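Local coordinates for protein cysteine synthase (Fusobacterium nucleatum subsp. nucleatum strain ATCC 25586, PDB 5XEM) that probably makes L-cysteine and acetate from O-acetyl-L-serine and hydrogen sulfide with the help of pyridoxal 5'-phosphate, and is a hydrogen sulfide-producing enzyme, at residues G183-T188 against T201-P206; P210-G215 against M225-G230; L245-D250 against T271-K276. One frame throughout, in Å; residues are numbered along the deposited sequence.

Contact 1: residues G183-T188 against T201-P206. With PLP (pyridoxal-5'-phosphate), chain D.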
ATOM      1  N   GLY A 183      16.643  -9.953 -11.485  1.00 12.47           N
ATOM      2  CA  GLY A 183      17.415  -9.666 -10.282  1.00 13.08           C
ATOM      3  C   GLY A 183      16.821 -10.212  -9.026  1.00 12.49           C
ATOM      4  O   GLY A 183      17.548 -10.757  -8.180  1.00 12.10           O
ATOM      5  N   SER A 184      15.518 -10.054  -8.837  1.00 13.22           N
ATOM      6  CA  SER A 184      14.904 -10.605  -7.623  1.00 14.30           C
ATOM      7  C   SER A 184      15.021 -12.128  -7.616  1.00 14.79           C
ATOM      8  O   SER A 184      15.365 -12.718  -6.571  1.00 14.68           O
ATOM      9  CB  SER A 184      13.450 -10.139  -7.423  1.00 15.54           C
ATOM     10  OG  SER A 184      12.678 -10.444  -8.554  1.00 16.96           O
ATOM     11  N   PHE A 185      14.734 -12.774  -8.752  1.00 13.89           N
ATOM     12  CA  PHE A 185      14.942 -14.216  -8.829  1.00 14.21           C
ATOM     13  C   PHE A 185      16.392 -14.592  -8.498  1.00 14.34           C
ATOM     14  O   PHE A 185      16.659 -15.501  -7.671  1.00 14.18           O
ATOM     15  CB  PHE A 185      14.606 -14.776 -10.222  1.00 14.01           C
ATOM     16  CG  PHE A 185      15.120 -16.177 -10.407  1.00 14.04           C
ATOM     17  CD1 PHE A 185      14.504 -17.232  -9.742  1.00 14.64           C
ATOM     18  CD2 PHE A 185      16.246 -16.425 -11.152  1.00 14.45           C
ATOM     19  CE1 PHE A 185      15.006 -18.510  -9.830  1.00 14.52           C
ATOM     20  CE2 PHE A 185      16.755 -17.723 -11.263  1.00 14.71           C
ATOM     21  CZ  PHE A 185      16.128 -18.754 -10.592  1.00 14.81           C
ATOM     22  N   SER A 186      17.322 -13.945  -9.196  1.00 13.73           N
ATOM     23  CA  SER A 186      18.708 -14.436  -9.202  1.00 14.55           C
ATOM     24  C   SER A 186      19.404 -14.150  -7.868  1.00 14.71           C
ATOM     25  O   SER A 186      20.123 -14.985  -7.365  1.00 14.54           O
ATOM     26  CB  SER A 186      19.485 -13.852 -10.375  1.00 13.96           C
ATOM     27  OG  SER A 186      18.812 -14.145 -11.608  1.00 13.51           O
ATOM     28  N   GLY A 187      19.155 -12.981  -7.275  1.00 14.35           N
ATOM     29  CA  GLY A 187      19.764 -12.659  -6.005  1.00 14.23           C
ATOM     30  C   GLY A 187      19.195 -13.480  -4.862  1.00 15.07           C
ATOM     31  O   GLY A 187      19.930 -13.980  -4.004  1.00 14.74           O
ATOM     32  N   THR A 188      17.871 -13.652  -4.844  1.00 14.92           N
ATOM     33  CA  THR A 188      17.254 -14.423  -3.790  1.00 14.83           C
ATOM     34  C   THR A 188      17.642 -15.901  -3.917  1.00 15.75           C
ATOM     35  O   THR A 188      18.007 -16.521  -2.913  1.00 15.14           O
ATOM     36  CB  THR A 188      15.733 -14.280  -3.804  1.00 15.18           C
ATOM     37  OG1 THR A 188      15.393 -12.881  -3.882  1.00 14.68           O
ATOM     38  CG2 THR A 188      15.117 -14.911  -2.541  1.00 14.98           C
ATOM     39  N   THR A 201      14.737 -23.638  -7.262  1.00 19.21           N
ATOM     40  CA  THR A 201      14.451 -22.223  -7.532  1.00 17.95           C
ATOM     41  C   THR A 201      14.063 -22.029  -9.002  1.00 18.08           C
ATOM     42  O   THR A 201      14.810 -22.484  -9.905  1.00 17.06           O
ATOM     43  CB  THR A 201      15.659 -21.336  -7.159  1.00 17.42           C
ATOM     44  OG1 THR A 201      16.815 -21.717  -7.931  1.00 17.27           O
ATOM     45  CG2 THR A 201      15.993 -21.452  -5.664  1.00 16.68           C
ATOM     46  N   PHE A 202      12.901 -21.396  -9.237  1.00 15.80           N
ATOM     47  CA  PHE A 202      12.355 -21.268 -10.580  1.00 16.69           C
ATOM     48  C   PHE A 202      11.956 -19.825 -10.914  1.00 15.34           C
ATOM     49  O   PHE A 202      11.162 -19.244 -10.169  1.00 14.85           O
ATOM     50  CB  PHE A 202      11.105 -22.124 -10.752  1.00 17.28           C
ATOM     51  CG  PHE A 202      11.290 -23.583 -10.403  1.00 19.47           C
ATOM     52  CD1 PHE A 202      11.062 -24.030  -9.116  1.00 18.69           C
ATOM     53  CD2 PHE A 202      11.645 -24.502 -11.382  1.00 20.60           C
ATOM     54  CE1 PHE A 202      11.224 -25.366  -8.795  1.00 21.36           C
ATOM     55  CE2 PHE A 202      11.800 -25.850 -11.062  1.00 21.14           C
ATOM     56  CZ  PHE A 202      11.578 -26.282  -9.779  1.00 20.45           C
ATOM     57  N   PRO A 203      12.469 -19.290 -12.044  1.00 14.89           N
ATOM     58  CA  PRO A 203      11.971 -18.059 -12.616  1.00 14.50           C
ATOM     59  C   PRO A 203      10.698 -18.312 -13.417  1.00 13.97           C
ATOM     60  O   PRO A 203      10.495 -19.441 -13.930  1.00 15.24           O
ATOM     61  CB  PRO A 203      13.119 -17.630 -13.526  1.00 14.77           C
ATOM     62  CG  PRO A 203      13.647 -18.919 -14.060  1.00 15.00           C
ATOM     63  CD  PRO A 203      13.459 -19.917 -12.948  1.00 15.05           C
ATOM     64  N   VAL A 204       9.846 -17.280 -13.530  1.00 12.96           N
ATOM     65  CA  VAL A 204       8.667 -17.331 -14.358  1.00 12.77           C
ATOM     66  C   VAL A 204       8.795 -16.228 -15.405  1.00 12.57           C
ATOM     67  O   VAL A 204       9.266 -15.128 -15.105  1.00 12.15           O
ATOM     68  CB  VAL A 204       7.352 -17.113 -13.555  1.00 12.88           C
ATOM     69  CG1 VAL A 204       6.154 -17.368 -14.472  1.00 13.23           C
ATOM     70  CG2 VAL A 204       7.313 -17.967 -12.277  1.00 11.96           C
ATOM     71  N   GLU A 205       8.412 -16.536 -16.634  1.00 11.75           N
ATOM     72  CA  GLU A 205       8.352 -15.533 -17.701  1.00 12.24           C
ATOM     73  C   GLU A 205       6.984 -15.576 -18.368  1.00 11.62           C
ATOM     74  O   GLU A 205       6.214 -16.525 -18.165  1.00 11.62           O
ATOM     75  CB  GLU A 205       9.507 -15.764 -18.697  1.00 12.81           C
ATOM     76  CG  GLU A 205       9.361 -16.986 -19.583  1.00 13.21           C
ATOM     77  CD  GLU A 205      10.534 -17.180 -20.537  1.00 15.18           C
ATOM     78  OE1 GLU A 205      11.412 -16.286 -20.605  1.00 14.84           O
ATOM     79  OE2 GLU A 205      10.567 -18.227 -21.223  1.00 14.13           O
ATOM     80  N   PRO A 206       6.630 -14.532 -19.131  1.00 11.44           N
ATOM     81  CA  PRO A 206       5.334 -14.571 -19.797  1.00 11.42           C
ATOM     82  C   PRO A 206       5.309 -15.655 -20.875  1.00 11.49           C
ATOM     83  O   PRO A 206       6.243 -15.735 -21.695  1.00 11.38           O
ATOM     84  CB  PRO A 206       5.226 -13.183 -20.440  1.00 11.86           C
ATOM     85  CG  PRO A 206       6.188 -12.344 -19.707  1.00 11.75           C
ATOM     86  CD  PRO A 206       7.299 -13.242 -19.309  1.00 11.96           C
TER
HETATM   87  N1  PLP D 502       6.746  -7.796 -11.320  1.00 11.63           N
HETATM   88  C2  PLP D 502       6.658  -6.457 -11.369  1.00 12.08           C
HETATM   89  C2A PLP D 502       5.342  -5.768 -11.008  1.00 11.06           C
HETATM   90  C3  PLP D 502       7.769  -5.672 -11.725  1.00 11.97           C
HETATM   91  O3  PLP D 502       7.661  -4.320 -11.752  1.00 13.45           O
HETATM   92  C4  PLP D 502       8.977  -6.284 -12.050  1.00 12.28           C
HETATM   93  C4A PLP D 502      10.200  -5.475 -12.446  1.00 12.57           C
HETATM   94  C5  PLP D 502       9.033  -7.683 -11.983  1.00 11.95           C
HETATM   95  C6  PLP D 502       7.901  -8.402 -11.606  1.00 12.23           C
HETATM   96  C5A PLP D 502      10.290  -8.465 -12.298  1.00 12.28           C
HETATM   97  O4P PLP D 502      11.284  -8.271 -11.229  1.00 11.96           O
HETATM   98  P   PLP D 502      12.885  -8.344 -11.494  1.00 12.45           P
HETATM   99  O1P PLP D 502      13.566  -8.372 -10.241  1.00 12.50           O
HETATM  100  O2P PLP D 502      13.155  -7.187 -12.325  1.00 13.12           O
HETATM  101  O3P PLP D 502      13.048  -9.567 -12.325  1.00 11.05           O
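The phenyl ring of Phe185 lies against the backbone of the strand at Thr201 to Pro203, one face turned to the pyrrolidine of Pro203. Pro203 CB sits over the centre of that face, 3.9 Å from the ring centroid and only 8° off the ring normal, which makes a well-centred CH-pi contact. The same proline reaches the far end of the ring as well, where its CD comes within 3.7 Å of Phe185 CZ. Thr201 comes from another direction: its carbonyl carbon lies at the ring edge, in the plane, 3.7 Å from Phe185 CE1. What brings the phenyl across to the strand is the first torsion, which sets Phe185 CG opposite the backbone N (chi1 166°). Helix and strand run almost exactly antiparallel, their short axes 8.8 Å apart at an angle of 175°, as expected where helix 183-195 is the crossover connection of a beta-alpha-beta unit between the parallel strands 174-178 and 200-206.

One residue earlier, Ser184 serves the cofactor. Its backbone N and its OG both bind O1P of the pyridoxal phosphate, the amide at 2.9 Å and the hydroxyl at 2.8 Å, while Gly180, Thr181 and Gly182 supply further bonds from the turn before the helix. Within the helix, the Ser184 carbonyl O accepts from both Thr188 N and Thr188 OG1. Apolar contact thus seats the first turn of the helix on the sheet, and the amides at the helix N-terminus, among them Ser184 N, probably help to stabilise the negative charge of the phosphate.

Contact 2: residues P210-G215 against M225-G230. With 85F ((2R)-2-azanyl-3-[(2R)-2-azanyl-3-oxidanyl-3-oxidanylidene-propyl]sulfanyl-propanoic acid), chain C.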
ATOM      1  N   PRO A 210       8.348 -15.733 -24.415  1.00 12.48           N
ATOM      2  CA  PRO A 210       9.102 -16.807 -23.823  1.00 12.03           C
ATOM      3  C   PRO A 210      10.568 -16.788 -24.235  1.00 12.58           C
ATOM      4  O   PRO A 210      11.072 -17.766 -24.840  1.00 12.92           O
ATOM      5  CB  PRO A 210       8.379 -18.011 -24.365  1.00 12.21           C
ATOM      6  CG  PRO A 210       8.071 -17.616 -25.759  1.00 12.38           C
ATOM      7  CD  PRO A 210       7.718 -16.172 -25.677  1.00 12.43           C
ATOM      8  N   LEU A 211      11.266 -15.724 -23.847  1.00 12.35           N
ATOM      9  CA  LEU A 211      12.648 -15.540 -24.262  1.00 13.12           C
ATOM     10  C   LEU A 211      13.557 -16.653 -23.748  1.00 13.69           C
ATOM     11  O   LEU A 211      14.371 -17.195 -24.523  1.00 13.39           O
ATOM     12  CB  LEU A 211      13.199 -14.158 -23.857  1.00 13.29           C
ATOM     13  CG  LEU A 211      14.644 -13.869 -24.257  1.00 13.13           C
ATOM     14  CD1 LEU A 211      14.829 -14.074 -25.752  1.00 13.25           C
ATOM     15  CD2 LEU A 211      15.071 -12.451 -23.845  1.00 13.54           C
ATOM     16  N   LEU A 212      13.453 -16.952 -22.463  1.00 13.58           N
ATOM     17  CA  LEU A 212      14.334 -17.929 -21.817  1.00 14.89           C
ATOM     18  C   LEU A 212      14.017 -19.341 -22.270  1.00 15.83           C
ATOM     19  O   LEU A 212      14.939 -20.184 -22.405  1.00 18.43           O
ATOM     20  CB  LEU A 212      14.207 -17.862 -20.286  1.00 14.00           C
ATOM     21  CG  LEU A 212      14.530 -16.508 -19.611  1.00 14.65           C
ATOM     22  CD1 LEU A 212      14.369 -16.607 -18.097  1.00 14.06           C
ATOM     23  CD2 LEU A 212      15.934 -16.061 -19.967  1.00 14.25           C
ATOM     24  N   SER A 213      12.739 -19.630 -22.490  1.00 15.75           N
ATOM     25  CA  SER A 213      12.305 -21.007 -22.716  1.00 16.98           C
ATOM     26  C   SER A 213      12.261 -21.340 -24.200  1.00 18.34           C
ATOM     27  O   SER A 213      12.486 -22.481 -24.558  1.00 18.56           O
ATOM     28  CB  SER A 213      10.958 -21.306 -22.041  1.00 15.97           C
ATOM     29  OG  SER A 213       9.917 -20.454 -22.502  1.00 15.41           O
ATOM     30  N   LYS A 214      11.988 -20.354 -25.051  1.00 18.08           N
ATOM     31  CA  LYS A 214      11.905 -20.590 -26.506  1.00 18.92           C
ATOM     32  C   LYS A 214      12.713 -19.682 -27.392  1.00 18.43           C
ATOM     33  O   LYS A 214      12.729 -19.891 -28.600  1.00 20.00           O
ATOM     34  CB  LYS A 214      10.450 -20.567 -26.970  1.00 19.98           C
ATOM     35  CG  LYS A 214       9.569 -21.591 -26.269  1.00 21.45           C
ATOM     36  CD  LYS A 214       8.173 -21.600 -26.863  1.00 23.90           C
ATOM     37  CE  LYS A 214       7.329 -22.756 -26.348  1.00 26.94           C
ATOM     38  NZ  LYS A 214       6.327 -23.111 -27.397  1.00 29.30           N
ATOM     39  N   GLY A 215      13.356 -18.656 -26.836  1.00 17.11           N
ATOM     40  CA  GLY A 215      14.321 -17.857 -27.569  1.00 16.32           C
ATOM     41  C   GLY A 215      13.692 -16.780 -28.443  1.00 16.96           C
ATOM     42  O   GLY A 215      14.329 -16.313 -29.393  1.00 16.99           O
ATOM     43  N   MET A 225       6.927  -7.951 -15.856  1.00 12.69           N
ATOM     44  CA  MET A 225       7.672  -9.156 -16.268  1.00 12.34           C
ATOM     45  C   MET A 225       8.033  -9.049 -17.763  1.00 11.61           C
ATOM     46  O   MET A 225       7.631  -8.107 -18.451  1.00 11.77           O
ATOM     47  CB  MET A 225       6.864 -10.407 -15.960  1.00 12.84           C
ATOM     48  CG  MET A 225       7.040 -10.896 -14.534  1.00 13.06           C
ATOM     49  SD  MET A 225       5.915 -12.203 -14.033  1.00 13.70           S
ATOM     50  CE  MET A 225       6.323 -13.447 -15.294  1.00 13.24           C
ATOM     51  N   GLY A 226       8.803 -10.009 -18.249  1.00 12.10           N
ATOM     52  CA  GLY A 226       9.231 -10.048 -19.627  1.00 12.09           C
ATOM     53  C   GLY A 226      10.551  -9.324 -19.800  1.00 12.55           C
ATOM     54  O   GLY A 226      10.920  -8.482 -18.990  1.00 12.50           O
ATOM     55  N   MET A 227      11.235  -9.641 -20.885  1.00 12.70           N
ATOM     56  CA  MET A 227      12.579  -9.126 -21.171  1.00 13.35           C
ATOM     57  C   MET A 227      12.568  -8.479 -22.535  1.00 14.50           C
ATOM     58  O   MET A 227      12.521  -9.183 -23.537  1.00 14.92           O
ATOM     59  CB  MET A 227      13.545 -10.294 -21.161  1.00 13.38           C
ATOM     60  CG  MET A 227      13.838 -10.747 -19.741  1.00 13.13           C
ATOM     61  SD  MET A 227      14.822 -12.262 -19.673  1.00 14.34           S
ATOM     62  CE  MET A 227      14.858 -12.571 -17.913  1.00 13.20           C
ATOM     63  N   SER A 228      12.583  -7.148 -22.572  1.00 14.79           N
ATOM     64  CA  SER A 228      12.448  -6.410 -23.837  1.00 14.56           C
ATOM     65  C   SER A 228      13.555  -5.399 -24.125  1.00 14.58           C
ATOM     66  O   SER A 228      13.359  -4.449 -24.925  1.00 14.97           O
ATOM     67  CB  SER A 228      11.070  -5.743 -23.935  1.00 14.99           C
ATOM     68  OG  SER A 228      10.842  -4.729 -22.967  1.00 14.45           O
ATOM     69  N   ILE A 229      14.706  -5.573 -23.497  1.00 15.81           N
ATOM     70  CA  ILE A 229      15.853  -4.672 -23.773  1.00 17.54           C
ATOM     71  C   ILE A 229      16.700  -5.132 -24.966  1.00 19.54           C
ATOM     72  O   ILE A 229      17.675  -4.464 -25.302  1.00 20.18           O
ATOM     73  CB  ILE A 229      16.783  -4.433 -22.543  1.00 18.65           C
ATOM     74  CG1 ILE A 229      17.617  -5.683 -22.201  1.00 18.98           C
ATOM     75  CG2 ILE A 229      15.959  -3.954 -21.362  1.00 18.72           C
ATOM     76  CD1 ILE A 229      18.708  -5.457 -21.159  1.00 19.80           C
ATOM     77  N   GLY A 230      16.355  -6.260 -25.583  1.00 20.23           N
ATOM     78  CA  GLY A 230      17.099  -6.767 -26.753  1.00 21.18           C
ATOM     79  C   GLY A 230      18.030  -7.915 -26.431  1.00 22.91           C
ATOM     80  O   GLY A 230      18.957  -8.215 -27.198  1.00 25.29           O
TER
HETATM   81  N   85F C 501       9.943  -4.391 -13.166  1.00 14.23           N
HETATM   82  CA  85F C 501      11.043  -3.548 -13.679  1.00 13.70           C
HETATM   83  CB  85F C 501      11.234  -3.775 -15.195  1.00 15.71           C
HETATM   84  SG  85F C 501      11.917  -5.361 -15.611  1.00 18.25           S
HETATM   85  CD  85F C 501      12.165  -5.356 -17.400  1.00 16.79           C
HETATM   86  CE  85F C 501      10.870  -5.173 -18.236  1.00 16.87           C
HETATM   87  NZ2 85F C 501       9.811  -6.097 -17.810  1.00 16.00           N
HETATM   88  CZ1 85F C 501      11.227  -5.472 -19.717  1.00 17.16           C
HETATM   89  OH1 85F C 501      10.243  -5.553 -20.511  1.00 16.22           O
HETATM   90  OH2 85F C 501      12.429  -5.630 -20.071  1.00 15.94           O
HETATM   91  C   85F C 501      10.783  -2.083 -13.407  1.00 13.13           C
HETATM   92  OXT 85F C 501      10.025  -1.811 -12.463  1.00 11.94           O
HETATM   93  O   85F C 501      11.386  -1.245 -14.124  1.00 13.72           O
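Met227 meets the short helix 211-214 through two leucines, each crossing its side chain at about a right angle. The CD2 methyl of Leu211 comes to 3.8 Å from Met227 CB, near the root of the side chain, whereas Leu212 works further out, its CD2 lying 4.0 Å from Met227 SD and its CD1 close to the terminal methyl. The methionine can span both because its chain is extended beyond CG (chi2 173°, chi3 -176°).

Behind this apolar layer, the loop 225-230 grips the distal amino acid end of the lanthionine adduct through its backbone and the Ser228 hydroxyl. The carbonyl O of Gly226 receives the ligand's NZ2 at 2.9 Å, and Met225 O takes a weak bond from the same nitrogen. Ser228 divides its donors between the two carboxylate oxygens: its N gives a nearly straight bond to OH2 (2.9 Å, 166°) and its OG binds OH1 at 2.7 Å. This is the substrate pocket of a cysteine synthase-family enzyme, occupied here by the L-lanthionine-PLP Schiff base, consistent with a beta-replacement reaction.

Further out, Ser228 OG is also hydrogen-bonded to Met124 N, and a backbone hydrogen bond joins Gly226 to Thr179.

Contact 3: residues L245-D250 against T271-K276. With CA (calcium ion), chain J.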
ATOM      1  N   LEU A 245       9.515 -21.543 -15.797  1.00 14.55           N
ATOM      2  CA  LEU A 245       8.068 -21.648 -15.746  1.00 14.55           C
ATOM      3  C   LEU A 245       7.487 -20.466 -16.511  1.00 14.83           C
ATOM      4  O   LEU A 245       8.153 -19.437 -16.680  1.00 13.56           O
ATOM      5  CB  LEU A 245       7.570 -21.653 -14.307  1.00 13.73           C
ATOM      6  CG  LEU A 245       8.243 -22.673 -13.369  1.00 14.32           C
ATOM      7  CD1 LEU A 245       7.690 -22.545 -11.957  1.00 12.87           C
ATOM      8  CD2 LEU A 245       8.078 -24.088 -13.907  1.00 13.87           C
ATOM      9  N   VAL A 246       6.267 -20.650 -16.990  1.00 14.22           N
ATOM     10  CA  VAL A 246       5.572 -19.629 -17.727  1.00 15.38           C
ATOM     11  C   VAL A 246       4.141 -19.442 -17.258  1.00 15.34           C
ATOM     12  O   VAL A 246       3.575 -20.303 -16.581  1.00 16.68           O
ATOM     13  CB  VAL A 246       5.565 -19.933 -19.238  1.00 15.26           C
ATOM     14  CG1 VAL A 246       6.988 -20.124 -19.743  1.00 16.44           C
ATOM     15  CG2 VAL A 246       4.672 -21.149 -19.553  1.00 16.77           C
ATOM     16  N   CYS A 247       3.550 -18.318 -17.669  1.00 14.92           N
ATOM     17  CA  CYS A 247       2.139 -18.058 -17.448  1.00 14.27           C
ATOM     18  C   CYS A 247       1.558 -17.240 -18.594  1.00 13.97           C
ATOM     19  O   CYS A 247       2.150 -16.267 -19.040  1.00 14.20           O
ATOM     20  CB  CYS A 247       1.929 -17.323 -16.135  1.00 14.24           C
ATOM     21  SG  CYS A 247       0.194 -17.186 -15.643  1.00 14.26           S
ATOM     22  N   GLU A 248       0.401 -17.664 -19.081  1.00 14.18           N
ATOM     23  CA  GLU A 248      -0.368 -16.906 -20.070  1.00 14.40           C
ATOM     24  C   GLU A 248      -1.018 -15.664 -19.443  1.00 14.05           C
ATOM     25  O   GLU A 248      -1.307 -15.629 -18.257  1.00 13.63           O
ATOM     26  CB  GLU A 248      -1.433 -17.799 -20.731  1.00 15.95           C
ATOM     27  CG  GLU A 248      -0.866 -19.019 -21.479  1.00 16.71           C
ATOM     28  CD  GLU A 248      -0.362 -18.710 -22.894  1.00 19.79           C
ATOM     29  OE1 GLU A 248      -0.418 -17.547 -23.347  1.00 22.22           O
ATOM     30  OE2 GLU A 248       0.083 -19.657 -23.579  1.00 23.03           O
ATOM     31  N   ASP A 249      -1.240 -14.656 -20.261  1.00 14.64           N
ATOM     32  CA  ASP A 249      -1.846 -13.405 -19.799  1.00 15.46           C
ATOM     33  C   ASP A 249      -3.175 -13.652 -19.082  1.00 16.02           C
ATOM     34  O   ASP A 249      -3.380 -13.149 -17.989  1.00 15.19           O
ATOM     35  CB  ASP A 249      -2.108 -12.486 -20.981  1.00 16.83           C
ATOM     36  CG  ASP A 249      -0.843 -11.950 -21.642  1.00 17.59           C
ATOM     37  OD1 ASP A 249       0.271 -12.030 -21.035  1.00 18.02           O
ATOM     38  OD2 ASP A 249      -0.972 -11.419 -22.761  1.00 18.67           O
ATOM     39  N   ASP A 250      -4.084 -14.417 -19.702  1.00 16.76           N
ATOM     40  CA  ASP A 250      -5.419 -14.606 -19.128  1.00 17.59           C
ATOM     41  C   ASP A 250      -5.361 -15.291 -17.774  1.00 16.34           C
ATOM     42  O   ASP A 250      -6.052 -14.885 -16.839  1.00 15.69           O
ATOM     43  CB  ASP A 250      -6.425 -15.295 -20.125  1.00 18.76           C
ATOM     44  CG  ASP A 250      -5.948 -16.677 -20.689  1.00 21.94           C
ATOM     45  OD1 ASP A 250      -4.805 -17.122 -20.397  1.00 21.74           O
ATOM     46  OD2 ASP A 250      -6.736 -17.319 -21.431  1.00 24.11           O
ATOM     47  N   THR A 271       2.113 -10.997  -9.806  1.00  9.27           N
ATOM     48  CA  THR A 271       1.855 -11.871  -8.672  1.00  9.23           C
ATOM     49  C   THR A 271       0.869 -12.974  -9.086  1.00  9.32           C
ATOM     50  O   THR A 271       1.058 -14.126  -8.697  1.00  9.76           O
ATOM     51  CB  THR A 271       1.276 -11.100  -7.457  1.00  8.77           C
ATOM     52  OG1 THR A 271       2.262 -10.154  -6.988  1.00  8.75           O
ATOM     53  CG2 THR A 271       0.872 -12.043  -6.347  1.00  8.96           C
ATOM     54  N   GLY A 272      -0.151 -12.613  -9.858  1.00  9.81           N
ATOM     55  CA  GLY A 272      -1.061 -13.615 -10.419  1.00 10.37           C
ATOM     56  C   GLY A 272      -0.322 -14.619 -11.288  1.00 11.03           C
ATOM     57  O   GLY A 272      -0.546 -15.821 -11.180  1.00 11.72           O
ATOM     58  N   ALA A 273       0.577 -14.125 -12.117  1.00 11.07           N
ATOM     59  CA  ALA A 273       1.382 -14.986 -13.011  1.00 11.71           C
ATOM     60  C   ALA A 273       2.269 -15.951 -12.243  1.00 12.72           C
ATOM     61  O   ALA A 273       2.279 -17.171 -12.525  1.00 12.69           O
ATOM     62  CB  ALA A 273       2.195 -14.116 -13.954  1.00 11.13           C
ATOM     63  N   THR A 274       3.007 -15.416 -11.261  1.00 12.98           N
ATOM     64  CA  THR A 274       3.952 -16.188 -10.463  1.00 13.32           C
ATOM     65  C   THR A 274       3.239 -17.201  -9.571  1.00 13.84           C
ATOM     66  O   THR A 274       3.655 -18.375  -9.465  1.00 13.24           O
ATOM     67  CB  THR A 274       4.852 -15.248  -9.628  1.00 13.03           C
ATOM     68  OG1 THR A 274       5.467 -14.315 -10.513  1.00 13.42           O
ATOM     69  CG2 THR A 274       5.912 -16.019  -8.854  1.00 12.03           C
ATOM     70  N   PHE A 275       2.121 -16.768  -8.998  1.00 14.31           N
ATOM     71  CA  PHE A 275       1.325 -17.625  -8.162  1.00 14.93           C
ATOM     72  C   PHE A 275       0.691 -18.738  -9.000  1.00 14.23           C
ATOM     73  O   PHE A 275       0.644 -19.873  -8.574  1.00 14.51           O
ATOM     74  CB  PHE A 275       0.231 -16.849  -7.417  1.00 15.47           C
ATOM     75  CG  PHE A 275      -0.448 -17.663  -6.376  1.00 16.58           C
ATOM     76  CD1 PHE A 275       0.161 -17.875  -5.154  1.00 17.93           C
ATOM     77  CD2 PHE A 275      -1.670 -18.263  -6.632  1.00 18.47           C
ATOM     78  CE1 PHE A 275      -0.453 -18.648  -4.199  1.00 19.04           C
ATOM     79  CE2 PHE A 275      -2.291 -19.053  -5.677  1.00 18.31           C
ATOM     80  CZ  PHE A 275      -1.678 -19.240  -4.458  1.00 17.96           C
ATOM     81  N   LYS A 276       0.235 -18.422 -10.197  1.00 14.96           N
ATOM     82  CA  LYS A 276      -0.363 -19.441 -11.068  1.00 15.62           C
ATOM     83  C   LYS A 276       0.687 -20.491 -11.448  1.00 15.71           C
ATOM     84  O   LYS A 276       0.421 -21.699 -11.413  1.00 15.25           O
ATOM     85  CB  LYS A 276      -0.979 -18.774 -12.300  1.00 17.08           C
ATOM     86  CG  LYS A 276      -1.331 -19.718 -13.431  1.00 18.48           C
ATOM     87  CD  LYS A 276      -2.390 -20.737 -13.063  1.00 20.22           C
ATOM     88  CE  LYS A 276      -2.741 -21.553 -14.307  1.00 22.93           C
ATOM     89  NZ  LYS A 276      -3.218 -22.907 -13.916  1.00 24.86           N
TER
HETATM   90 CA    CA J 508      -5.095 -19.273 -21.780  1.00 47.11          CA
HETATM   91  O   HOH W   1      -6.799 -20.092 -19.761  1.00 35.82           O
HETATM   92  O   HOH W   2      -3.914 -20.776 -20.491  1.00 31.86           O
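Strand 245-247 and helix 269-284 come closest at Cys247 and Ala273, whose CA atoms lie 5.4 Å apart. The strand ends at Cys247, Glu248 takes the N-cap position, and a new helix starts at Asp249; the facing segment 271-276 is helical throughout, with Phe275 N bonded to Thr271 O and Lys276 N to Gly272 O.

The small side chains of Cys247 and Ala273 are consistent with so close an approach. Cys247 SG, placed opposite the backbone N (chi1 -171°), is directed onto the helix surface, 3.6 Å from Ala273 CA. The sulfur also touches the aliphatic part of Lys276, where CG stands 3.7 Å from it. One carbon back, Cys247 CB rests against the methyl of Ala273, CB to CB 3.9 Å. Lys276 sets out toward the strand but bends at chi2 (63°), and its ammonium group leads away to a salt bridge with Asp280. Ala252 of helix 249-263 adds to the cover, touching both Cys247 and Ala273.

In the first turn of helix 249-263, which follows the strand, Asp250 chelates a calcium ion with both carboxylate oxygens, OD1 and OD2 each at 2.6 Å, and two waters add to its coordination. The whole is an edge strand of a predominantly parallel sheet packed against a helix, in the alpha/beta architecture of the pyridoxal-phosphate-dependent cysteine synthase family.

How the contacts relate
Strand 200-206 ties the three contacts together. From contact 1, Glu205 reaches into contact 2, its OE2 2.6 Å from Ser213 OG and its OE1 2.8 Å from Leu212 N. The same strand pairs in parallel with the edge strand of contact 3, through Glu205 N to Leu245 O at 2.9 Å and Pro203 O to Leu245 N at 3.0 Å. Contacts 2 and 3 meet more lightly, with Met225 SD 4.2 Å from Ala273 CB. Their centres are about 15 Å apart, against about 13 Å for either from contact 1. Relative to the active site, contact 1 holds the cofactor phosphate, contact 2 the far end of the lanthionine, and contact 3 packs a helix against the edge of the sheet, the side chain of Ala273 lying about 8 Å from the cofactor.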